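Local structure of ribose-phosphate pyrophosphokinase (Sulfolobus solfataricus, 4TWB) at residues A[146-151]-A[173-178]; A[154-159]-A[211-216]. The protein catalyses transfer of the pyrophosphoryl group of ATP to the 1-hydroxyl of ribose 5-phosphate, giving PRPP, the activated ribose used in nucleotide biosynthesis. All coordinates share one frame; numbering follows the deposited sequence.

Contact 1: A[146-151]-A[173-178]; sequences HQIARK and RKIAEE
Two helices of the phosphoribosyltransferase-like domain, 145-155 and 169-178, pack against each other here through H146, I148 and A149 on the first and I175 and E178 on the second. The axes of the two short segments come within 8.9 Å and cross at -51°, with A149 facing I175 where the backbones run nearest. The small A149 side chain sits at this closest approach, consistent with the axis separation: its CB points at the other helix and lies 4.0 Å from I175 O and 4.3 Å from I175 CG2. Beside it the two isoleucines meet by their methyl groups, I148 CG2 lying 3.8 Å from I175 CD1. I175 CG1 sits beside the backbone N (chi1 -77°), and an extended chi2 of 171° then carries CD1 across to I148.

A polar pair closes the exposed margin. H146 ND1 donates to E178 OE2 at 2.6 Å, a nearly straight bond that reaches the oxygen in the plane of the imidazole but from above the plane of the carboxylate. The extended glutamate meets the histidine side chain at about a right angle, and its OE1 lies against H146 CA and CB. On the far edge of the ring, H146 NE2 sits over the centre of the R150 guanidinium, 3.4 Å above its plane.

Beneath the helices lies the parallel sheet: I175 also packs on I152 of helix 145-155 and on I161 of strand 159-163, while I148 rests on I281 of edge strand 279-281.

Contact 2: A[154-159]-A[211-216]; sequences EIIEDP and DVVIID
Backbone contacts join P159, D158 and D211 where strands 159-163 and 211-216 begin side by side. D211 N donates to D158 O at 3.2 Å. Next to it P159, which has no N-H to give, offers its CA-H to D211 O, the CA lying 3.4 Å from that oxygen. P159 and D211 form a parallel bridge, their CA atoms 5.0 Å apart and their side chains on the same face of the sheet.

Polar side-chain contact centres on D211. Its CG sits beside the backbone N (chi1 -80°), anti to the carbonyl carbon, and OD2 comes within 2.7 Å of E157 O, while OD1 is bonded to the hydroxyl of S239 on the neighbouring strand.

Apolar contact comes from I156, the first residue to leave helical geometry after helix 145-155. Its CB points at the strand, and CG2 lies 3.5 Å from D211 CB. I156 also touches T241, and V213 touches I152 of the preceding helix.

Strand 211-216 lies between 159-163 and 239-244, and 183-185 flanks 159-163 on its other side, in the parallel sheet of the type I phosphoribosyltransferase fold. The touching residues lie at the start of the strand, away from the site; farther along, D216 probably binds ribose 5-phosphate, and the chain runs on into the S220 to T224 loop, which binds that substrate and belongs to the family's PRPP-binding motif.

Contacts 1 and 2 have centres 10 Å apart and share helix 145-155: its earlier turns pack on helix 169-178, and its C-terminal end leads through the 156-158 loop into strand 159-163. They touch directly where I175 CD1 of contact 1 meets I215 CD1 of contact 2 at 3.7 Å; I152 adds to this junction, touching I175, P159, V213 and I215. Farther along the strand of contact 2 is D216, which probably binds ribose 5-phosphate and whose side chain is about 10 Å from that of I175. The touching residues are not themselves among the substrate-binding residues; their packing joins the helix pair to the strand that carries D216.

Contact 1: A[146-151]-A[173-178]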
ATOM      1  N   HIS A 146     -14.263  23.437  17.309  1.00 32.39           N
ATOM      2  CA  HIS A 146     -14.754  24.802  17.117  1.00 30.53           C
ATOM      3  C   HIS A 146     -15.243  25.048  15.698  1.00 30.90           C
ATOM      4  O   HIS A 146     -16.245  25.741  15.498  1.00 41.03           O
ATOM      5  CB  HIS A 146     -13.725  25.864  17.532  1.00 25.86           C
ATOM      6  CG  HIS A 146     -14.055  27.250  17.059  1.00 46.13           C
ATOM      7  ND1 HIS A 146     -14.764  28.156  17.823  1.00 46.64           N
ATOM      8  CD2 HIS A 146     -13.769  27.886  15.897  1.00 47.38           C
ATOM      9  CE1 HIS A 146     -14.900  29.286  17.153  1.00 48.20           C
ATOM     10  NE2 HIS A 146     -14.302  29.151  15.983  1.00 57.87           N
ATOM     11  N   GLN A 147     -14.571  24.479  14.706  1.00 33.49           N
ATOM     12  CA  GLN A 147     -14.991  24.743  13.333  1.00 31.48           C
ATOM     13  C   GLN A 147     -16.304  24.036  13.001  1.00 34.69           C
ATOM     14  O   GLN A 147     -17.104  24.531  12.210  1.00 42.98           O
ATOM     15  CB  GLN A 147     -13.918  24.332  12.342  1.00 33.82           C
ATOM     16  CG  GLN A 147     -12.640  25.103  12.446  1.00 36.10           C
ATOM     17  CD  GLN A 147     -11.779  24.916  11.217  1.00 42.63           C
ATOM     18  OE1 GLN A 147     -10.704  24.325  11.282  1.00 42.86           O
ATOM     19  NE2 GLN A 147     -12.261  25.401  10.081  1.00 35.46           N
ATOM     20  N   ILE A 148     -16.516  22.875  13.602  1.00 28.08           N
ATOM     21  CA  ILE A 148     -17.767  22.161  13.439  1.00 29.56           C
ATOM     22  C   ILE A 148     -18.895  22.880  14.167  1.00 39.63           C
ATOM     23  O   ILE A 148     -19.986  23.030  13.638  1.00 41.60           O
ATOM     24  CB  ILE A 148     -17.636  20.722  13.946  1.00 35.23           C
ATOM     25  CG1 ILE A 148     -16.725  19.930  13.005  1.00 29.13           C
ATOM     26  CG2 ILE A 148     -19.000  20.051  14.032  1.00 28.29           C
ATOM     27  CD1 ILE A 148     -16.340  18.591  13.548  1.00 34.30           C
ATOM     28  N   ALA A 149     -18.620  23.329  15.385  1.00 41.90           N
ATOM     29  CA  ALA A 149     -19.576  24.137  16.118  1.00 35.31           C
ATOM     30  C   ALA A 149     -19.979  25.355  15.281  1.00 35.84           C
ATOM     31  O   ALA A 149     -21.154  25.545  14.994  1.00 31.75           O
ATOM     32  CB  ALA A 149     -19.009  24.548  17.467  1.00 31.95           C
ATOM     33  N   ARG A 150     -19.009  26.158  14.854  1.00 35.85           N
ATOM     34  CA  ARG A 150     -19.333  27.344  14.047  1.00 42.75           C
ATOM     35  C   ARG A 150     -20.261  26.999  12.868  1.00 40.14           C
ATOM     36  O   ARG A 150     -21.234  27.707  12.624  1.00 47.47           O
ATOM     37  CB  ARG A 150     -18.056  28.105  13.597  1.00 38.54           C
ATOM     38  CG  ARG A 150     -18.302  29.505  12.960  1.00 50.91           C
ATOM     39  CD  ARG A 150     -17.390  30.643  13.520  1.00 73.14           C
ATOM     40  NE  ARG A 150     -15.972  30.550  13.141  1.00122.84           N
ATOM     41  CZ  ARG A 150     -15.015  31.397  13.539  1.00112.27           C
ATOM     42  NH1 ARG A 150     -15.309  32.418  14.335  1.00 93.74           N
ATOM     43  NH2 ARG A 150     -13.752  31.226  13.144  1.00 75.28           N
ATOM     44  N   LYS A 151     -19.976  25.902  12.162  1.00 46.32           N
ATOM     45  CA  LYS A 151     -20.749  25.540  10.974  1.00 45.84           C
ATOM     46  C   LYS A 151     -22.162  25.097  11.325  1.00 44.21           C
ATOM     47  O   LYS A 151     -23.118  25.530  10.688  1.00 45.67           O
ATOM     48  CB  LYS A 151     -20.060  24.459  10.140  1.00 41.96           C
ATOM     49  CG  LYS A 151     -20.607  24.359   8.704  1.00 34.71           C
ATOM     50  CD  LYS A 151     -20.098  25.520   7.862  1.00 40.29           C
ATOM     51  CE  LYS A 151     -20.716  25.562   6.479  1.00 62.13           C
ATOM     52  NZ  LYS A 151     -20.233  26.734   5.692  1.00 73.54           N
ATOM     53  N   ARG A 173     -20.489  16.521  23.455  1.00 41.34           N
ATOM     54  CA  ARG A 173     -20.513  17.463  24.558  1.00 41.31           C
ATOM     55  C   ARG A 173     -19.635  18.674  24.281  1.00 47.30           C
ATOM     56  O   ARG A 173     -20.091  19.799  24.379  1.00 49.36           O
ATOM     57  CB  ARG A 173     -20.110  16.782  25.869  1.00 51.01           C
ATOM     58  CG  ARG A 173     -20.113  17.708  27.083  1.00 52.73           C
ATOM     59  CD  ARG A 173     -20.165  16.931  28.397  1.00 60.81           C
ATOM     60  NE  ARG A 173     -19.366  15.712  28.356  1.00 73.89           N
ATOM     61  CZ  ARG A 173     -18.037  15.694  28.255  1.00103.88           C
ATOM     62  NH1 ARG A 173     -17.360  16.836  28.174  1.00 83.26           N
ATOM     63  NH2 ARG A 173     -17.383  14.535  28.220  1.00 95.01           N
ATOM     64  N   LYS A 174     -18.376  18.456  23.920  1.00 44.18           N
ATOM     65  CA  LYS A 174     -17.478  19.583  23.663  1.00 42.42           C
ATOM     66  C   LYS A 174     -17.968  20.488  22.522  1.00 46.75           C
ATOM     67  O   LYS A 174     -17.712  21.688  22.516  1.00 48.94           O
ATOM     68  CB  LYS A 174     -16.044  19.108  23.410  1.00 39.92           C
ATOM     69  CG  LYS A 174     -15.358  18.445  24.609  1.00 44.78           C
ATOM     70  CD  LYS A 174     -13.901  18.116  24.301  1.00 51.23           C
ATOM     71  CE  LYS A 174     -13.251  17.266  25.380  1.00 49.16           C
ATOM     72  NZ  LYS A 174     -13.833  15.896  25.437  1.00 74.64           N
ATOM     73  N   ILE A 175     -18.674  19.914  21.555  1.00 45.03           N
ATOM     74  CA  ILE A 175     -19.178  20.693  20.431  1.00 38.17           C
ATOM     75  C   ILE A 175     -20.439  21.435  20.853  1.00 50.42           C
ATOM     76  O   ILE A 175     -20.580  22.625  20.594  1.00 47.83           O
ATOM     77  CB  ILE A 175     -19.455  19.810  19.186  1.00 36.84           C
ATOM     78  CG1 ILE A 175     -18.150  19.442  18.478  1.00 40.00           C
ATOM     79  CG2 ILE A 175     -20.354  20.518  18.199  1.00 38.44           C
ATOM     80  CD1 ILE A 175     -18.304  18.396  17.381  1.00 31.57           C
ATOM     81  N   ALA A 176     -21.345  20.730  21.523  1.00 55.26           N
ATOM     82  CA  ALA A 176     -22.596  21.329  21.994  1.00 45.04           C
ATOM     83  C   ALA A 176     -22.368  22.412  23.037  1.00 44.61           C
ATOM     84  O   ALA A 176     -23.038  23.429  23.012  1.00 43.56           O
ATOM     85  CB  ALA A 176     -23.545  20.261  22.536  1.00 36.49           C
ATOM     86  N   GLU A 177     -21.431  22.199  23.956  1.00 48.67           N
ATOM     87  CA  GLU A 177     -21.202  23.174  25.023  1.00 48.24           C
ATOM     88  C   GLU A 177     -20.689  24.495  24.472  1.00 48.75           C
ATOM     89  O   GLU A 177     -21.001  25.553  24.996  1.00 50.79           O
ATOM     90  CB  GLU A 177     -20.274  22.627  26.117  1.00 47.60           C
ATOM     91  CG  GLU A 177     -20.963  21.601  27.008  1.00 62.45           C
ATOM     92  CD  GLU A 177     -20.114  21.154  28.179  1.00 84.97           C
ATOM     93  OE1 GLU A 177     -18.866  21.227  28.085  1.00 76.17           O
ATOM     94  OE2 GLU A 177     -20.704  20.721  29.195  1.00 83.74           O
ATOM     95  N   GLU A 178     -19.926  24.439  23.391  1.00 53.53           N
ATOM     96  CA  GLU A 178     -19.375  25.657  22.812  1.00 49.68           C
ATOM     97  C   GLU A 178     -20.440  26.485  22.099  1.00 52.34           C
ATOM     98  O   GLU A 178     -20.273  27.681  21.833  1.00 49.28           O
ATOM     99  CB  GLU A 178     -18.236  25.330  21.851  1.00 49.92           C
ATOM    100  CG  GLU A 178     -17.738  26.544  21.100  1.00 44.73           C
ATOM    101  CD  GLU A 178     -16.378  26.347  20.483  1.00 62.88           C
ATOM    102  OE1 GLU A 178     -15.915  25.179  20.392  1.00 57.53           O
ATOM    103  OE2 GLU A 178     -15.784  27.376  20.091  1.00 59.70           O
TER

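Contact 2: A[154-159]-A[211-216]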
ATOM      1  N   GLU A 154     -24.319  28.087  11.953  1.00 45.81           N
ATOM      2  CA  GLU A 154     -24.721  28.802  10.742  1.00 48.07           C
ATOM      3  C   GLU A 154     -25.899  28.132  10.045  1.00 44.92           C
ATOM      4  O   GLU A 154     -26.788  28.806   9.533  1.00 53.53           O
ATOM      5  CB  GLU A 154     -23.569  28.899   9.750  1.00 46.95           C
ATOM      6  CG  GLU A 154     -22.421  29.786  10.188  1.00 73.50           C
ATOM      7  CD  GLU A 154     -21.291  29.809   9.166  1.00 96.86           C
ATOM      8  OE1 GLU A 154     -21.465  29.224   8.069  1.00 77.97           O
ATOM      9  OE2 GLU A 154     -20.234  30.413   9.463  1.00 96.78           O
ATOM     10  N   ILE A 155     -25.906  26.806  10.047  1.00 48.15           N
ATOM     11  CA  ILE A 155     -26.803  26.025   9.201  1.00 52.25           C
ATOM     12  C   ILE A 155     -28.006  25.459   9.941  1.00 49.93           C
ATOM     13  O   ILE A 155     -29.023  25.138   9.338  1.00 42.52           O
ATOM     14  CB  ILE A 155     -26.042  24.858   8.576  1.00 54.30           C
ATOM     15  CG1 ILE A 155     -24.969  25.384   7.638  1.00 54.04           C
ATOM     16  CG2 ILE A 155     -26.981  23.916   7.842  1.00 68.70           C
ATOM     17  CD1 ILE A 155     -23.876  24.382   7.400  1.00 77.05           C
ATOM     18  N   ILE A 156     -27.895  25.341  11.254  1.00 56.89           N
ATOM     19  CA  ILE A 156     -28.950  24.702  12.015  1.00 56.09           C
ATOM     20  C   ILE A 156     -29.597  25.620  13.039  1.00 67.74           C
ATOM     21  O   ILE A 156     -28.948  26.092  13.978  1.00 72.98           O
ATOM     22  CB  ILE A 156     -28.446  23.399  12.647  1.00 56.49           C
ATOM     23  CG1 ILE A 156     -27.823  22.534  11.543  1.00 47.18           C
ATOM     24  CG2 ILE A 156     -29.575  22.684  13.381  1.00 56.84           C
ATOM     25  CD1 ILE A 156     -28.031  21.071  11.705  1.00 60.49           C
ATOM     26  N   GLU A 157     -30.885  25.877  12.826  1.00 79.23           N
ATOM     27  CA  GLU A 157     -31.679  26.704  13.715  1.00 93.00           C
ATOM     28  C   GLU A 157     -32.244  25.823  14.827  1.00 87.44           C
ATOM     29  O   GLU A 157     -33.032  24.922  14.561  1.00 93.29           O
ATOM     30  CB  GLU A 157     -32.815  27.335  12.911  1.00105.66           C
ATOM     31  CG  GLU A 157     -33.451  28.561  13.540  1.00134.28           C
ATOM     32  CD  GLU A 157     -34.576  29.123  12.688  1.00136.54           C
ATOM     33  OE1 GLU A 157     -35.185  28.339  11.925  1.00125.27           O
ATOM     34  OE2 GLU A 157     -34.849  30.340  12.778  1.00121.57           O
ATOM     35  N   ASP A 158     -31.832  26.071  16.065  1.00 77.48           N
ATOM     36  CA  ASP A 158     -32.260  25.246  17.206  1.00101.40           C
ATOM     37  C   ASP A 158     -31.672  23.821  17.134  1.00 84.75           C
ATOM     38  O   ASP A 158     -32.387  22.852  16.872  1.00 60.22           O
ATOM     39  CB  ASP A 158     -33.796  25.206  17.314  1.00 90.04           C
ATOM     40  CG  ASP A 158     -34.282  24.642  18.640  1.00 95.13           C
ATOM     41  OD1 ASP A 158     -35.392  24.067  18.669  1.00 84.26           O
ATOM     42  OD2 ASP A 158     -33.561  24.777  19.651  1.00 94.32           O
ATOM     43  N   PRO A 159     -30.359  23.696  17.379  1.00 70.58           N
ATOM     44  CA  PRO A 159     -29.665  22.419  17.275  1.00 50.32           C
ATOM     45  C   PRO A 159     -29.752  21.576  18.539  1.00 48.93           C
ATOM     46  O   PRO A 159     -29.583  22.073  19.642  1.00 60.28           O
ATOM     47  CB  PRO A 159     -28.202  22.839  17.077  1.00 46.63           C
ATOM     48  CG  PRO A 159     -28.195  24.346  17.038  1.00 52.92           C
ATOM     49  CD  PRO A 159     -29.428  24.781  17.716  1.00 74.38           C
ATOM     50  N   ASP A 211     -34.034  20.338  15.815  1.00 54.94           N
ATOM     51  CA  ASP A 211     -33.216  19.991  14.653  1.00 56.18           C
ATOM     52  C   ASP A 211     -31.964  19.223  15.077  1.00 55.13           C
ATOM     53  O   ASP A 211     -30.945  19.827  15.407  1.00 52.48           O
ATOM     54  CB  ASP A 211     -32.780  21.250  13.904  1.00 44.06           C
ATOM     55  CG  ASP A 211     -33.857  21.804  13.012  1.00 57.55           C
ATOM     56  OD1 ASP A 211     -34.676  21.017  12.511  1.00 71.75           O
ATOM     57  OD2 ASP A 211     -33.881  23.028  12.792  1.00 70.40           O
ATOM     58  N   VAL A 212     -32.035  17.898  15.048  1.00 52.75           N
ATOM     59  CA  VAL A 212     -30.950  17.064  15.551  1.00 43.16           C
ATOM     60  C   VAL A 212     -29.739  16.985  14.622  1.00 52.27           C
ATOM     61  O   VAL A 212     -29.873  16.958  13.397  1.00 51.88           O
ATOM     62  CB  VAL A 212     -31.441  15.653  15.854  1.00 43.55           C
ATOM     63  CG1 VAL A 212     -30.283  14.769  16.288  1.00 35.85           C
ATOM     64  CG2 VAL A 212     -32.521  15.705  16.921  1.00 49.49           C
ATOM     65  N   VAL A 213     -28.554  16.970  15.221  1.00 40.56           N
ATOM     66  CA  VAL A 213     -27.310  16.775  14.489  1.00 41.33           C
ATOM     67  C   VAL A 213     -26.571  15.603  15.105  1.00 41.79           C
ATOM     68  O   VAL A 213     -26.165  15.655  16.266  1.00 46.73           O
ATOM     69  CB  VAL A 213     -26.397  17.999  14.571  1.00 45.18           C
ATOM     70  CG1 VAL A 213     -25.161  17.796  13.722  1.00 37.02           C
ATOM     71  CG2 VAL A 213     -27.142  19.228  14.127  1.00 39.73           C
ATOM     72  N   ILE A 214     -26.411  14.535  14.335  1.00 41.97           N
ATOM     73  CA  ILE A 214     -25.702  13.353  14.815  1.00 47.40           C
ATOM     74  C   ILE A 214     -24.227  13.396  14.424  1.00 49.98           C
ATOM     75  O   ILE A 214     -23.891  13.396  13.237  1.00 41.24           O
ATOM     76  CB  ILE A 214     -26.326  12.065  14.282  1.00 37.41           C
ATOM     77  CG1 ILE A 214     -27.842  12.118  14.436  1.00 36.81           C
ATOM     78  CG2 ILE A 214     -25.761  10.871  15.024  1.00 36.09           C
ATOM     79  CD1 ILE A 214     -28.545  10.841  14.069  1.00 34.39           C
ATOM     80  N   ILE A 215     -23.361  13.423  15.436  1.00 40.29           N
ATOM     81  CA  ILE A 215     -21.928  13.612  15.233  1.00 46.13           C
ATOM     82  C   ILE A 215     -21.086  12.383  15.605  1.00 42.33           C
ATOM     83  O   ILE A 215     -21.178  11.863  16.718  1.00 41.18           O
ATOM     84  CB  ILE A 215     -21.413  14.822  16.035  1.00 40.54           C
ATOM     85  CG1 ILE A 215     -22.219  16.067  15.689  1.00 49.14           C
ATOM     86  CG2 ILE A 215     -19.947  15.073  15.751  1.00 37.68           C
ATOM     87  CD1 ILE A 215     -21.754  17.307  16.422  1.00 50.73           C
ATOM     88  N   ASP A 216     -20.259  11.932  14.667  1.00 44.28           N
ATOM     89  CA  ASP A 216     -19.328  10.828  14.917  1.00 50.35           C
ATOM     90  C   ASP A 216     -17.968  11.180  14.324  1.00 44.12           C
ATOM     91  O   ASP A 216     -17.851  12.121  13.529  1.00 40.91           O
ATOM     92  CB  ASP A 216     -19.855   9.514  14.318  1.00 35.16           C
ATOM     93  CG  ASP A 216     -19.512   8.295  15.169  1.00 48.53           C
ATOM     94  OD1 ASP A 216     -20.031   7.194  14.880  1.00 43.59           O
ATOM     95  OD2 ASP A 216     -18.719   8.436  16.127  1.00 49.68           O
TER